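Local coordinates for RimK-related lysine biosynthesis protein (Thermococcus kodakarensis, PDB 5K2M) that binds ADP and magnesium and probably acts as an ATP-grasp ligase of the LysX subfamily in amino-acid biosynthesis, at residues P168-R173 with A184-S189; L226-F231 with N240-N245; F161-E166 with S233-L238. One frame throughout, in Å; residues are numbered along the deposited sequence.

Contact 1 (P168-R173 with A184-S189); sequences PGRDIR and AIYRYS. With ADP (adenosine-5'-diphosphate), chain O; PO4 (phosphate ion), chain P.
Arg-170 lays its guanidinium flat on the ring of Tyr-186. The planes are 14° apart, and Arg-170 CZ lies 3.8 Å from the centroid of the Tyr-186 ring, a cation-pi contact over the face. Tyr-188 meets the same arginine in another way. Arg-170 CB makes a CH-pi contact over the face of the Tyr-188 ring, and Arg-170 NH1 gives Tyr-188 OH a 2.7 Å hydrogen bond in the guanidinium plane. Arg-170 NH2 has a salt bridge to Glu-232. On this face Ile-172 CG1 also packs at 3.6 Å from Tyr-186 CD1. Strands 170-177 and 180-188, which hold most of the two segments, form an antiparallel beta hairpin in the ATP-grasp domain, and the other face looks onto the nucleotide. There Arg-187 grips Asp-171 in a side-on salt bridge, NE to OD1 and NH2 to OD2, both 3.0 Å. Carboxylate and guanidinium are nearly coplanar, 5° apart. The bend at chi3 of Arg-187 (-68°) places NE for this grip. Asp-171 OD2 also accepts a 2.6 Å bond from ADP O3'. Arg-173 NH1 comes within 3.2 Å of Arg-187 NH1, like charges. Bonds of Arg-173 NH1 to PO4 O3 and Asp-229 (a salt bridge) probably offset their repulsion.

Contact 2 (L226-F231 with N240-N245); sequences LAIDIF and NEVNPN. With MG (magnesium ion), chain R; MG (magnesium ion), chain Q; ADP (adenosine-5'-diphosphate), chain O.
Ile-228 and Val-242 lie side by side and point the same way, with Ile-228 CG1 4.1 Å from Val-242 CG1. Leu-226 extends this apolar patch: CD1 reaches Val-242 CB, and CD2 reaches Pro-244. Helix 74-80 packs on Leu-226, Val-242 and Pro-244. Farther along, Asn-240 CB sits over one face of the Phe-231 ring, offset toward the rim, 3.7 Å from the centroid, a CH-pi contact. Phe-231 CE2 also approaches ADP C5 at 3.5 Å. The strands form an antiparallel beta hairpin of the ATP-grasp domain. Asn-240 and Glu-241 both face Asp-229, a classic beta bulge. Asn-240 CG stands anti to the backbone N (chi1 169°), and ND2 gives a nearly straight 2.8 Å bond to ADP O2A. On the Asp-229 face the polar edge holds two magnesium ions. The magnesium of chain Q takes Asp-229 OD2 at 2.0 Å, Glu-241 OE1 at 2.3 Å, ADP O1A and O1B, and a water. The magnesium of chain R takes Glu-241 OE2 closely and OE1 at longer range, Asn-243 OD1 at 2.0 Å, ADP O3B and another water. An oxygen of the bound phosphate completes each site. Glu-241 OE1 therefore bridges the metals. The carboxylates of Asp-229 and Glu-241 are turned 89° apart, and Asp-229 OD2 lies 2.9 Å from Glu-241 OE1. The shared magnesium, with Arg-173 and Arg-187 at Asp-229 and Lys-83 at Glu-241, probably offsets their repulsion.

Contact 3 (F161-E166 with S233-L238); sequences FQEFVE and SEKGLL. With ADP (adenosine-5'-diphosphate), chain O.
The flat carboxylate of Glu-163 meets the ammonium of Lys-235 tip to tip. Lys-235 NZ gives a 2.6 Å bond to the syn lone pair of Glu-163 OE2, a salt bridge. A second flat group is the adenine of ADP, held on its N6 and N1 side. ADP N6 donates to Gln-162 OE1 and to the backbone Glu-163 O, each at 3.0 Å. Val-165 N donates to ADP N1, also at 3.0 Å. Phe-164 CD1 touches ADP C2 at 4.0 Å, and Lys-134 makes a cation-pi contact with the Phe-164 ring. Glu-163 CG lies between the backbone N and the carbonyl carbon (chi1 66°), and from there the extended chain carries the carboxylate out to Lys-235. OE2 also accepts a bond from Glu-98 N. An alanine in place of Glu-163 would probably leave the Lys-235 ammonium without its charge partner and Glu-98 N without this acceptor. Val-165 fills the apolar part. Its CG1 touches Ser-233 CB at 3.6 Å, and its CG2 meets Leu-238 CD1 at 4.1 Å. Ser-233 begins a type I beta turn that ends at Gly-236. Its OG accepts a bond from Lys-235 N, which makes an ST turn, and gives a 2.8 Å bond to Gly-236 O. The end of strand 159-163 and the residues after it thus read the adenine mainly by backbone atoms, while the hairpin turn packs beside them. This is the adenine pocket of the ATP-grasp fold, set between its two antiparallel sheets.

In the fold
The parallel sheet of strands 2-7 to 70-71 comes first in the chain and holds none of the three contacts. Contact 3 opens at 161-166, at the end of strand 159-163, the last in the chain of the four-stranded antiparallel sheet. Contact 1 follows at once and closes the hairpin of strands 170-177 and 180-188. It lies wholly within the long loop of contact 3. Contact 2 opens at 226-231, after contact 1 has closed. The chain then returns to contact 3 at 233-238 before contact 2 closes at 240-245, so contacts 2 and 3 cross. Contacts 1 and 2 share the five-stranded sheet. Contact 3 ties that sheet to the four-stranded one. All three border ADP.

Contact 1 (P168-R173 with A184-S189)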
loop_
_atom_site.group_PDB
_atom_site.type_symbol
_atom_site.label_atom_id
_atom_site.label_comp_id
_atom_site.label_asym_id
_atom_site.label_seq_id
_atom_site.Cartn_x
_atom_site.Cartn_y
_atom_site.Cartn_z
ATOM N N PRO A 168 -53.053 40.901 -13.718
ATOM C CA PRO A 168 -53.509 42.268 -14.003
ATOM C C PRO A 168 -52.366 43.292 -14.052
ATOM O O PRO A 168 -52.333 44.221 -13.257
ATOM C CB PRO A 168 -54.465 42.554 -12.839
ATOM C CG PRO A 168 -53.917 41.747 -11.702
ATOM C CD PRO A 168 -53.256 40.531 -12.304
ATOM N N GLY A 169 -51.425 43.105 -14.976
ATOM C CA GLY A 169 -50.315 44.048 -15.169
ATOM C C GLY A 169 -49.297 44.110 -14.038
ATOM O O GLY A 169 -48.499 45.040 -13.972
ATOM N N ARG A 170 -49.299 43.104 -13.166
ATOM C CA ARG A 170 -48.446 43.107 -11.976
ATOM C C ARG A 170 -48.427 41.737 -11.328
ATOM O O ARG A 170 -49.294 40.904 -11.576
ATOM C CB ARG A 170 -48.981 44.102 -10.941
ATOM C CG ARG A 170 -50.306 43.654 -10.331
ATOM C CD ARG A 170 -51.033 44.748 -9.576
ATOM N NE ARG A 170 -52.171 44.208 -8.842
ATOM C CZ ARG A 170 -53.009 44.931 -8.099
ATOM N NH1 ARG A 170 -52.854 46.243 -7.977
ATOM N NH2 ARG A 170 -54.013 44.339 -7.464
ATOM N N ASP A 171 -47.451 41.519 -10.461
ATOM C CA ASP A 171 -47.514 40.398 -9.548
ATOM C C ASP A 171 -47.141 40.879 -8.157
ATOM O O ASP A 171 -46.997 42.084 -7.931
ATOM C CB ASP A 171 -46.683 39.212 -10.051
ATOM C CG ASP A 171 -45.198 39.359 -9.801
ATOM O OD1 ASP A 171 -44.699 40.482 -9.620
ATOM O OD2 ASP A 171 -44.517 38.313 -9.807
ATOM N N ILE A 172 -47.024 39.945 -7.222
ATOM C CA ILE A 172 -46.888 40.293 -5.804
ATOM C C ILE A 172 -45.619 39.666 -5.278
ATOM O O ILE A 172 -45.310 38.524 -5.586
ATOM C CB ILE A 172 -48.103 39.792 -4.987
ATOM C CG1 ILE A 172 -49.355 40.585 -5.375
ATOM C CG2 ILE A 172 -47.847 39.885 -3.476
ATOM C CD1 ILE A 172 -50.644 39.828 -5.103
ATOM N N ARG A 173 -44.881 40.439 -4.501
ATOM C CA ARG A 173 -43.689 39.964 -3.854
ATOM C C ARG A 173 -43.833 40.186 -2.355
ATOM O O ARG A 173 -43.913 41.322 -1.915
ATOM C CB ARG A 173 -42.496 40.732 -4.405
ATOM C CG ARG A 173 -41.234 40.570 -3.594
ATOM C CD ARG A 173 -40.773 39.121 -3.559
ATOM N NE ARG A 173 -39.318 39.125 -3.562
ATOM C CZ ARG A 173 -38.521 38.595 -4.480
ATOM N NH1 ARG A 173 -38.974 37.911 -5.523
ATOM N NH2 ARG A 173 -37.219 38.718 -4.297
ATOM N N ALA A 184 -45.146 43.241 1.924
ATOM C CA ALA A 184 -45.391 42.891 0.529
ATOM C C ALA A 184 -45.518 44.106 -0.361
ATOM O O ALA A 184 -45.912 45.194 0.087
ATOM C CB ALA A 184 -46.639 42.029 0.401
ATOM N N ILE A 185 -45.179 43.894 -1.636
ATOM C CA ILE A 185 -45.297 44.905 -2.685
ATOM C C ILE A 185 -45.961 44.323 -3.926
ATOM O O ILE A 185 -45.958 43.103 -4.126
ATOM C CB ILE A 185 -43.924 45.443 -3.130
ATOM C CG1 ILE A 185 -43.015 44.294 -3.620
ATOM C CG2 ILE A 185 -43.260 46.189 -1.990
ATOM C CD1 ILE A 185 -41.789 44.752 -4.389
ATOM N N TYR A 186 -46.540 45.198 -4.743
ATOM C CA TYR A 186 -46.858 44.853 -6.109
ATOM C C TYR A 186 -45.618 45.199 -6.935
ATOM O O TYR A 186 -44.900 46.142 -6.597
ATOM C CB TYR A 186 -48.073 45.631 -6.615
ATOM C CG TYR A 186 -49.362 45.328 -5.873
ATOM C CD1 TYR A 186 -50.008 44.110 -6.036
ATOM C CD2 TYR A 186 -49.944 46.272 -5.019
ATOM C CE1 TYR A 186 -51.187 43.831 -5.354
ATOM C CE2 TYR A 186 -51.116 46.002 -4.334
ATOM C CZ TYR A 186 -51.732 44.784 -4.510
ATOM O OH TYR A 186 -52.892 44.508 -3.840
ATOM N N ARG A 187 -45.354 44.413 -7.976
ATOM C CA ARG A 187 -44.372 44.753 -9.000
ATOM C C ARG A 187 -45.115 44.966 -10.320
ATOM O O ARG A 187 -45.580 44.002 -10.927
ATOM C CB ARG A 187 -43.332 43.639 -9.150
ATOM C CG ARG A 187 -42.466 43.408 -7.918
ATOM C CD ARG A 187 -41.421 42.326 -8.138
ATOM N NE ARG A 187 -42.015 40.996 -8.278
ATOM C CZ ARG A 187 -41.347 39.844 -8.174
ATOM N NH1 ARG A 187 -40.043 39.813 -7.919
ATOM N NH2 ARG A 187 -42.000 38.701 -8.305
ATOM N N TYR A 188 -45.240 46.228 -10.741
ATOM C CA TYR A 188 -45.969 46.607 -11.956
ATOM C C TYR A 188 -45.059 46.619 -13.184
ATOM O O TYR A 188 -43.906 47.034 -13.110
ATOM C CB TYR A 188 -46.590 48.012 -11.807
ATOM C CG TYR A 188 -47.815 48.084 -10.915
ATOM C CD1 TYR A 188 -49.083 47.822 -11.420
ATOM C CD2 TYR A 188 -47.706 48.418 -9.565
ATOM C CE1 TYR A 188 -50.208 47.883 -10.610
ATOM C CE2 TYR A 188 -48.825 48.479 -8.746
ATOM C CZ TYR A 188 -50.073 48.215 -9.279
ATOM O OH TYR A 188 -51.187 48.278 -8.484
ATOM N N SER A 189 -45.605 46.205 -14.321
ATOM C CA SER A 189 -44.893 46.284 -15.593
ATOM C C SER A 189 -45.896 46.194 -16.727
ATOM O O SER A 189 -46.937 45.564 -16.590
ATOM C CB SER A 189 -43.862 45.153 -15.718
ATOM O OG SER A 189 -43.162 45.209 -16.952
HETATM P PB ADP O . -37.491 34.278 -11.531
HETATM O O1B ADP O . -38.066 35.552 -10.977
HETATM O O2B ADP O . -36.609 34.471 -12.741
HETATM O O3B ADP O . -36.838 33.367 -10.521
HETATM P PA ADP O . -40.308 33.717 -11.894
HETATM O O1A ADP O . -40.551 34.491 -10.613
HETATM O O2A ADP O . -41.031 32.415 -12.012
HETATM O O3A ADP O . -38.744 33.459 -12.148
HETATM O "O5'" ADP O . -40.712 34.626 -13.151
HETATM C "C5'" ADP O . -40.350 35.986 -13.228
HETATM C "C4'" ADP O . -41.579 36.830 -13.522
HETATM O "O4'" ADP O . -42.150 36.424 -14.771
HETATM C "C3'" ADP O . -42.690 36.732 -12.489
HETATM O "O3'" ADP O . -42.527 37.694 -11.435
HETATM C "C2'" ADP O . -43.916 37.007 -13.339
HETATM O "O2'" ADP O . -44.128 38.404 -13.536
HETATM C "C1'" ADP O . -43.569 36.420 -14.685
HETATM N N9 ADP O . -44.057 35.037 -14.778
HETATM C C8 ADP O . -43.374 33.921 -14.446
HETATM N N7 ADP O . -44.113 32.813 -14.631
HETATM C C5 ADP O . -45.310 33.230 -15.081
HETATM C C6 ADP O . -46.554 32.584 -15.498
HETATM N N6 ADP O . -46.674 31.240 -15.454
HETATM N N1 ADP O . -47.557 33.382 -15.915
HETATM C C2 ADP O . -47.451 34.717 -15.960
HETATM N N3 ADP O . -46.352 35.379 -15.600
HETATM C C4 ADP O . -45.271 34.697 -15.168
HETATM P P PO4 P . -36.628 36.841 -8.311
HETATM O O1 PO4 P . -38.114 36.892 -8.576
HETATM O O2 PO4 P . -35.886 37.924 -9.080
HETATM O O3 PO4 P . -36.418 37.052 -6.831
HETATM O O4 PO4 P . -36.064 35.522 -8.747
#

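Contact 2 (L226-F231 with N240-N245)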
loop_
_atom_site.group_PDB
_atom_site.type_symbol
_atom_site.label_atom_id
_atom_site.label_comp_id
_atom_site.label_asym_id
_atom_site.label_seq_id
_atom_site.Cartn_x
_atom_site.Cartn_y
_atom_site.Cartn_z
ATOM N N LEU A 226 -37.581 34.039 3.384
ATOM C CA LEU A 226 -37.994 33.815 2.005
ATOM C C LEU A 226 -38.691 35.022 1.401
ATOM O O LEU A 226 -39.562 35.633 2.029
ATOM C CB LEU A 226 -38.927 32.593 1.909
ATOM C CG LEU A 226 -38.317 31.207 2.159
ATOM C CD1 LEU A 226 -39.411 30.149 2.124
ATOM C CD2 LEU A 226 -37.209 30.864 1.166
ATOM N N ALA A 227 -38.301 35.350 0.170
ATOM C CA ALA A 227 -39.082 36.245 -0.671
ATOM C C ALA A 227 -39.953 35.382 -1.549
ATOM O O ALA A 227 -39.459 34.550 -2.295
ATOM C CB ALA A 227 -38.188 37.124 -1.519
ATOM N N ILE A 228 -41.251 35.598 -1.454
ATOM C CA ILE A 228 -42.227 34.770 -2.115
ATOM C C ILE A 228 -42.861 35.568 -3.252
ATOM O O ILE A 228 -43.127 36.759 -3.089
ATOM C CB ILE A 228 -43.286 34.317 -1.098
ATOM C CG1 ILE A 228 -42.585 33.616 0.075
ATOM C CG2 ILE A 228 -44.310 33.397 -1.769
ATOM C CD1 ILE A 228 -43.409 33.514 1.326
ATOM N N ASP A 229 -43.056 34.915 -4.402
ATOM C CA ASP A 229 -43.726 35.515 -5.569
ATOM C C ASP A 229 -45.140 34.959 -5.740
ATOM O O ASP A 229 -45.312 33.751 -5.883
ATOM C CB ASP A 229 -42.974 35.201 -6.857
ATOM C CG ASP A 229 -41.573 35.786 -6.893
ATOM O OD1 ASP A 229 -41.006 36.103 -5.830
ATOM O OD2 ASP A 229 -41.031 35.908 -8.014
ATOM N N ILE A 230 -46.134 35.844 -5.776
ATOM C CA ILE A 230 -47.538 35.447 -5.856
ATOM C C ILE A 230 -48.198 36.078 -7.096
ATOM O O ILE A 230 -47.879 37.208 -7.457
ATOM C CB ILE A 230 -48.278 35.845 -4.553
ATOM C CG1 ILE A 230 -47.770 34.996 -3.382
ATOM C CG2 ILE A 230 -49.783 35.683 -4.693
ATOM C CD1 ILE A 230 -48.138 35.528 -2.006
ATOM N N PHE A 231 -49.090 35.331 -7.752
ATOM C CA PHE A 231 -49.856 35.840 -8.893
ATOM C C PHE A 231 -51.334 35.970 -8.563
ATOM O O PHE A 231 -51.923 35.068 -7.965
ATOM C CB PHE A 231 -49.790 34.894 -10.095
ATOM C CG PHE A 231 -48.404 34.628 -10.629
ATOM C CD1 PHE A 231 -47.322 35.426 -10.304
ATOM C CD2 PHE A 231 -48.209 33.565 -11.510
ATOM C CE1 PHE A 231 -46.078 35.171 -10.830
ATOM C CE2 PHE A 231 -46.962 33.300 -12.039
ATOM C CZ PHE A 231 -45.889 34.106 -11.698
ATOM N N ASN A 240 -46.099 31.235 -6.973
ATOM C CA ASN A 240 -45.328 30.905 -8.155
ATOM C C ASN A 240 -43.980 30.318 -7.763
ATOM O O ASN A 240 -43.594 29.233 -8.212
ATOM C CB ASN A 240 -45.124 32.145 -9.024
ATOM C CG ASN A 240 -44.111 31.912 -10.129
ATOM O OD1 ASN A 240 -44.185 30.915 -10.841
ATOM N ND2 ASN A 240 -43.152 32.821 -10.268
ATOM N N GLU A 241 -43.291 31.042 -6.895
ATOM C CA GLU A 241 -41.906 30.789 -6.602
ATOM C C GLU A 241 -41.558 31.297 -5.213
ATOM O O GLU A 241 -42.220 32.190 -4.704
ATOM C CB GLU A 241 -41.102 31.580 -7.620
ATOM C CG GLU A 241 -39.647 31.274 -7.591
ATOM C CD GLU A 241 -38.781 32.421 -8.024
ATOM O OE1 GLU A 241 -39.226 33.587 -8.135
ATOM O OE2 GLU A 241 -37.604 32.126 -8.211
ATOM N N VAL A 242 -40.510 30.737 -4.619
ATOM C CA VAL A 242 -39.897 31.281 -3.403
ATOM C C VAL A 242 -38.404 31.505 -3.695
ATOM O O VAL A 242 -37.852 30.849 -4.567
ATOM C CB VAL A 242 -40.116 30.350 -2.190
ATOM C CG1 VAL A 242 -41.609 30.206 -1.893
ATOM C CG2 VAL A 242 -39.509 28.977 -2.426
ATOM N N ASN A 243 -37.769 32.435 -2.982
ATOM C CA ASN A 243 -36.384 32.840 -3.264
ATOM C C ASN A 243 -35.568 32.931 -1.980
ATOM O O ASN A 243 -35.912 33.719 -1.107
ATOM C CB ASN A 243 -36.379 34.201 -3.933
ATOM C CG ASN A 243 -37.013 34.183 -5.301
ATOM O OD1 ASN A 243 -36.369 33.814 -6.294
ATOM N ND2 ASN A 243 -38.279 34.609 -5.379
ATOM N N PRO A 244 -34.490 32.133 -1.855
ATOM C CA PRO A 244 -33.696 32.090 -0.622
ATOM C C PRO A 244 -32.537 33.091 -0.473
ATOM O O PRO A 244 -31.852 33.057 0.549
ATOM C CB PRO A 244 -33.159 30.663 -0.624
ATOM C CG PRO A 244 -32.977 30.353 -2.066
ATOM C CD PRO A 244 -34.059 31.096 -2.810
ATOM N N ASN A 245 -32.293 33.959 -1.446
ATOM C CA ASN A 245 -31.329 35.061 -1.257
ATOM C C ASN A 245 -32.002 36.372 -1.610
ATOM O O ASN A 245 -31.624 37.056 -2.552
ATOM C CB ASN A 245 -30.047 34.867 -2.085
ATOM C CG ASN A 245 -28.909 35.831 -1.670
ATOM O OD1 ASN A 245 -29.000 36.558 -0.671
ATOM N ND2 ASN A 245 -27.827 35.832 -2.450
HETATM MG MG MG R . -36.691 33.824 -8.285
HETATM MG MG MG Q . -39.488 35.599 -9.274
HETATM P PB ADP O . -37.491 34.278 -11.531
HETATM O O1B ADP O . -38.066 35.552 -10.977
HETATM O O2B ADP O . -36.609 34.471 -12.741
HETATM O O3B ADP O . -36.838 33.367 -10.521
HETATM P PA ADP O . -40.308 33.717 -11.894
HETATM O O1A ADP O . -40.551 34.491 -10.613
HETATM O O2A ADP O . -41.031 32.415 -12.012
HETATM O O3A ADP O . -38.744 33.459 -12.148
HETATM O "O5'" ADP O . -40.712 34.626 -13.151
HETATM C "C5'" ADP O . -40.350 35.986 -13.228
HETATM C "C4'" ADP O . -41.579 36.830 -13.522
HETATM O "O4'" ADP O . -42.150 36.424 -14.771
HETATM C "C3'" ADP O . -42.690 36.732 -12.489
HETATM O "O3'" ADP O . -42.527 37.694 -11.435
HETATM C "C2'" ADP O . -43.916 37.007 -13.339
HETATM O "O2'" ADP O . -44.128 38.404 -13.536
HETATM C "C1'" ADP O . -43.569 36.420 -14.685
HETATM N N9 ADP O . -44.057 35.037 -14.778
HETATM C C8 ADP O . -43.374 33.921 -14.446
HETATM N N7 ADP O . -44.113 32.813 -14.631
HETATM C C5 ADP O . -45.310 33.230 -15.081
HETATM C C6 ADP O . -46.554 32.584 -15.498
HETATM N N6 ADP O . -46.674 31.240 -15.454
HETATM N N1 ADP O . -47.557 33.382 -15.915
HETATM C C2 ADP O . -47.451 34.717 -15.960
HETATM N N3 ADP O . -46.352 35.379 -15.600
HETATM C C4 ADP O . -45.271 34.697 -15.168
HETATM O O HOH W 1 -40.274 37.428 -10.091
HETATM O O HOH W 2 -34.906 32.525 -8.326
#

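Contact 3 (F161-E166 with S233-L238)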
loop_
_atom_site.group_PDB
_atom_site.type_symbol
_atom_site.label_atom_id
_atom_site.label_comp_id
_atom_site.label_asym_id
_atom_site.label_seq_id
_atom_site.Cartn_x
_atom_site.Cartn_y
_atom_site.Cartn_z
ATOM N N PHE A 161 -42.353 23.829 -16.831
ATOM C CA PHE A 161 -43.324 24.673 -17.523
ATOM C C PHE A 161 -44.504 24.990 -16.608
ATOM O O PHE A 161 -44.852 24.197 -15.762
ATOM C CB PHE A 161 -43.906 23.936 -18.733
ATOM C CG PHE A 161 -42.917 23.611 -19.805
ATOM C CD1 PHE A 161 -42.620 24.532 -20.797
ATOM C CD2 PHE A 161 -42.323 22.362 -19.865
ATOM C CE1 PHE A 161 -41.739 24.219 -21.820
ATOM C CE2 PHE A 161 -41.432 22.050 -20.881
ATOM C CZ PHE A 161 -41.142 22.980 -21.858
ATOM N N GLN A 162 -45.113 26.151 -16.807
ATOM C CA GLN A 162 -46.381 26.496 -16.176
ATOM C C GLN A 162 -47.376 26.938 -17.231
ATOM O O GLN A 162 -46.988 27.344 -18.317
ATOM C CB GLN A 162 -46.203 27.658 -15.202
ATOM C CG GLN A 162 -45.418 27.339 -13.947
ATOM C CD GLN A 162 -45.209 28.577 -13.090
ATOM O OE1 GLN A 162 -44.915 29.641 -13.607
ATOM N NE2 GLN A 162 -45.358 28.439 -11.783
ATOM N N GLU A 163 -48.659 26.845 -16.911
ATOM C CA GLU A 163 -49.684 27.576 -17.653
ATOM C C GLU A 163 -49.351 29.064 -17.630
ATOM O O GLU A 163 -48.857 29.568 -16.622
ATOM C CB GLU A 163 -51.069 27.366 -17.024
ATOM C CG GLU A 163 -51.220 27.959 -15.630
ATOM C CD GLU A 163 -52.580 27.701 -15.004
ATOM O OE1 GLU A 163 -53.561 27.505 -15.739
ATOM O OE2 GLU A 163 -52.670 27.677 -13.763
ATOM N N PHE A 164 -49.627 29.774 -18.719
ATOM C CA PHE A 164 -49.494 31.231 -18.697
ATOM C C PHE A 164 -50.649 31.808 -17.889
ATOM O O PHE A 164 -51.818 31.604 -18.220
ATOM C CB PHE A 164 -49.486 31.823 -20.099
ATOM C CG PHE A 164 -49.443 33.332 -20.124
ATOM C CD1 PHE A 164 -48.264 34.016 -19.848
ATOM C CD2 PHE A 164 -50.573 34.069 -20.443
ATOM C CE1 PHE A 164 -48.220 35.401 -19.878
ATOM C CE2 PHE A 164 -50.528 35.456 -20.484
ATOM C CZ PHE A 164 -49.355 36.124 -20.189
ATOM N N VAL A 165 -50.316 32.510 -16.814
ATOM C CA VAL A 165 -51.324 33.135 -15.978
ATOM C C VAL A 165 -51.537 34.578 -16.431
ATOM O O VAL A 165 -50.575 35.336 -16.575
ATOM C CB VAL A 165 -50.926 33.077 -14.496
ATOM C CG1 VAL A 165 -51.971 33.774 -13.642
ATOM C CG2 VAL A 165 -50.733 31.631 -14.060
ATOM N N GLU A 166 -52.799 34.944 -16.665
ATOM C CA GLU A 166 -53.157 36.298 -17.080
ATOM C C GLU A 166 -53.287 37.156 -15.839
ATOM O O GLU A 166 -54.313 37.138 -15.170
ATOM C CB GLU A 166 -54.463 36.304 -17.878
ATOM C CG GLU A 166 -54.364 35.569 -19.208
ATOM C CD GLU A 166 -55.676 35.539 -19.972
ATOM O OE1 GLU A 166 -55.917 34.544 -20.683
ATOM O OE2 GLU A 166 -56.474 36.498 -19.863
ATOM N N SER A 233 -54.918 35.814 -10.274
ATOM C CA SER A 233 -55.528 35.232 -11.462
ATOM C C SER A 233 -57.028 35.144 -11.260
ATOM O O SER A 233 -57.514 35.309 -10.141
ATOM C CB SER A 233 -54.965 33.835 -11.718
ATOM O OG SER A 233 -55.495 32.903 -10.798
ATOM N N GLU A 234 -57.748 34.853 -12.342
ATOM C CA GLU A 234 -59.203 34.672 -12.295
ATOM C C GLU A 234 -59.634 33.583 -11.301
ATOM O O GLU A 234 -60.782 33.560 -10.878
ATOM C CB GLU A 234 -59.771 34.386 -13.702
ATOM C CG GLU A 234 -59.351 33.054 -14.325
ATOM C CD GLU A 234 -59.648 32.956 -15.823
ATOM O OE1 GLU A 234 -60.632 33.574 -16.288
ATOM O OE2 GLU A 234 -58.900 32.252 -16.546
ATOM N N LYS A 235 -58.713 32.696 -10.929
ATOM C CA LYS A 235 -58.985 31.656 -9.927
ATOM C C LYS A 235 -58.382 31.977 -8.554
ATOM O O LYS A 235 -58.193 31.088 -7.735
ATOM C CB LYS A 235 -58.517 30.274 -10.425
ATOM C CG LYS A 235 -57.088 30.204 -10.948
ATOM C CD LYS A 235 -56.740 28.794 -11.398
ATOM C CE LYS A 235 -55.455 28.777 -12.221
ATOM N NZ LYS A 235 -54.974 27.394 -12.491
ATOM N N GLY A 236 -58.104 33.252 -8.297
ATOM C CA GLY A 236 -57.534 33.671 -7.024
ATOM C C GLY A 236 -56.014 33.669 -7.035
ATOM O O GLY A 236 -55.373 33.537 -8.090
ATOM N N LEU A 237 -55.443 33.801 -5.846
ATOM C CA LEU A 237 -54.003 33.919 -5.685
ATOM C C LEU A 237 -53.297 32.570 -5.857
ATOM O O LEU A 237 -53.794 31.537 -5.415
ATOM C CB LEU A 237 -53.671 34.523 -4.322
ATOM C CG LEU A 237 -54.277 35.907 -4.063
ATOM C CD1 LEU A 237 -54.009 36.325 -2.624
ATOM C CD2 LEU A 237 -53.738 36.945 -5.035
ATOM N N LEU A 238 -52.145 32.597 -6.518
ATOM C CA LEU A 238 -51.328 31.401 -6.717
ATOM C C LEU A 238 -49.897 31.726 -6.320
ATOM O O LEU A 238 -49.397 32.818 -6.623
ATOM C CB LEU A 238 -51.344 30.965 -8.190
ATOM C CG LEU A 238 -52.701 30.893 -8.894
ATOM C CD1 LEU A 238 -52.546 30.969 -10.403
ATOM C CD2 LEU A 238 -53.453 29.631 -8.482
HETATM P PB ADP O . -37.491 34.278 -11.531
HETATM O O1B ADP O . -38.066 35.552 -10.977
HETATM O O2B ADP O . -36.609 34.471 -12.741
HETATM O O3B ADP O . -36.838 33.367 -10.521
HETATM P PA ADP O . -40.308 33.717 -11.894
HETATM O O1A ADP O . -40.551 34.491 -10.613
HETATM O O2A ADP O . -41.031 32.415 -12.012
HETATM O O3A ADP O . -38.744 33.459 -12.148
HETATM O "O5'" ADP O . -40.712 34.626 -13.151
HETATM C "C5'" ADP O . -40.350 35.986 -13.228
HETATM C "C4'" ADP O . -41.579 36.830 -13.522
HETATM O "O4'" ADP O . -42.150 36.424 -14.771
HETATM C "C3'" ADP O . -42.690 36.732 -12.489
HETATM O "O3'" ADP O . -42.527 37.694 -11.435
HETATM C "C2'" ADP O . -43.916 37.007 -13.339
HETATM O "O2'" ADP O . -44.128 38.404 -13.536
HETATM C "C1'" ADP O . -43.569 36.420 -14.685
HETATM N N9 ADP O . -44.057 35.037 -14.778
HETATM C C8 ADP O . -43.374 33.921 -14.446
HETATM N N7 ADP O . -44.113 32.813 -14.631
HETATM C C5 ADP O . -45.310 33.230 -15.081
HETATM C C6 ADP O . -46.554 32.584 -15.498
HETATM N N6 ADP O . -46.674 31.240 -15.454
HETATM N N1 ADP O . -47.557 33.382 -15.915
HETATM C C2 ADP O . -47.451 34.717 -15.960
HETATM N N3 ADP O . -46.352 35.379 -15.600
HETATM C C4 ADP O . -45.271 34.697 -15.168
#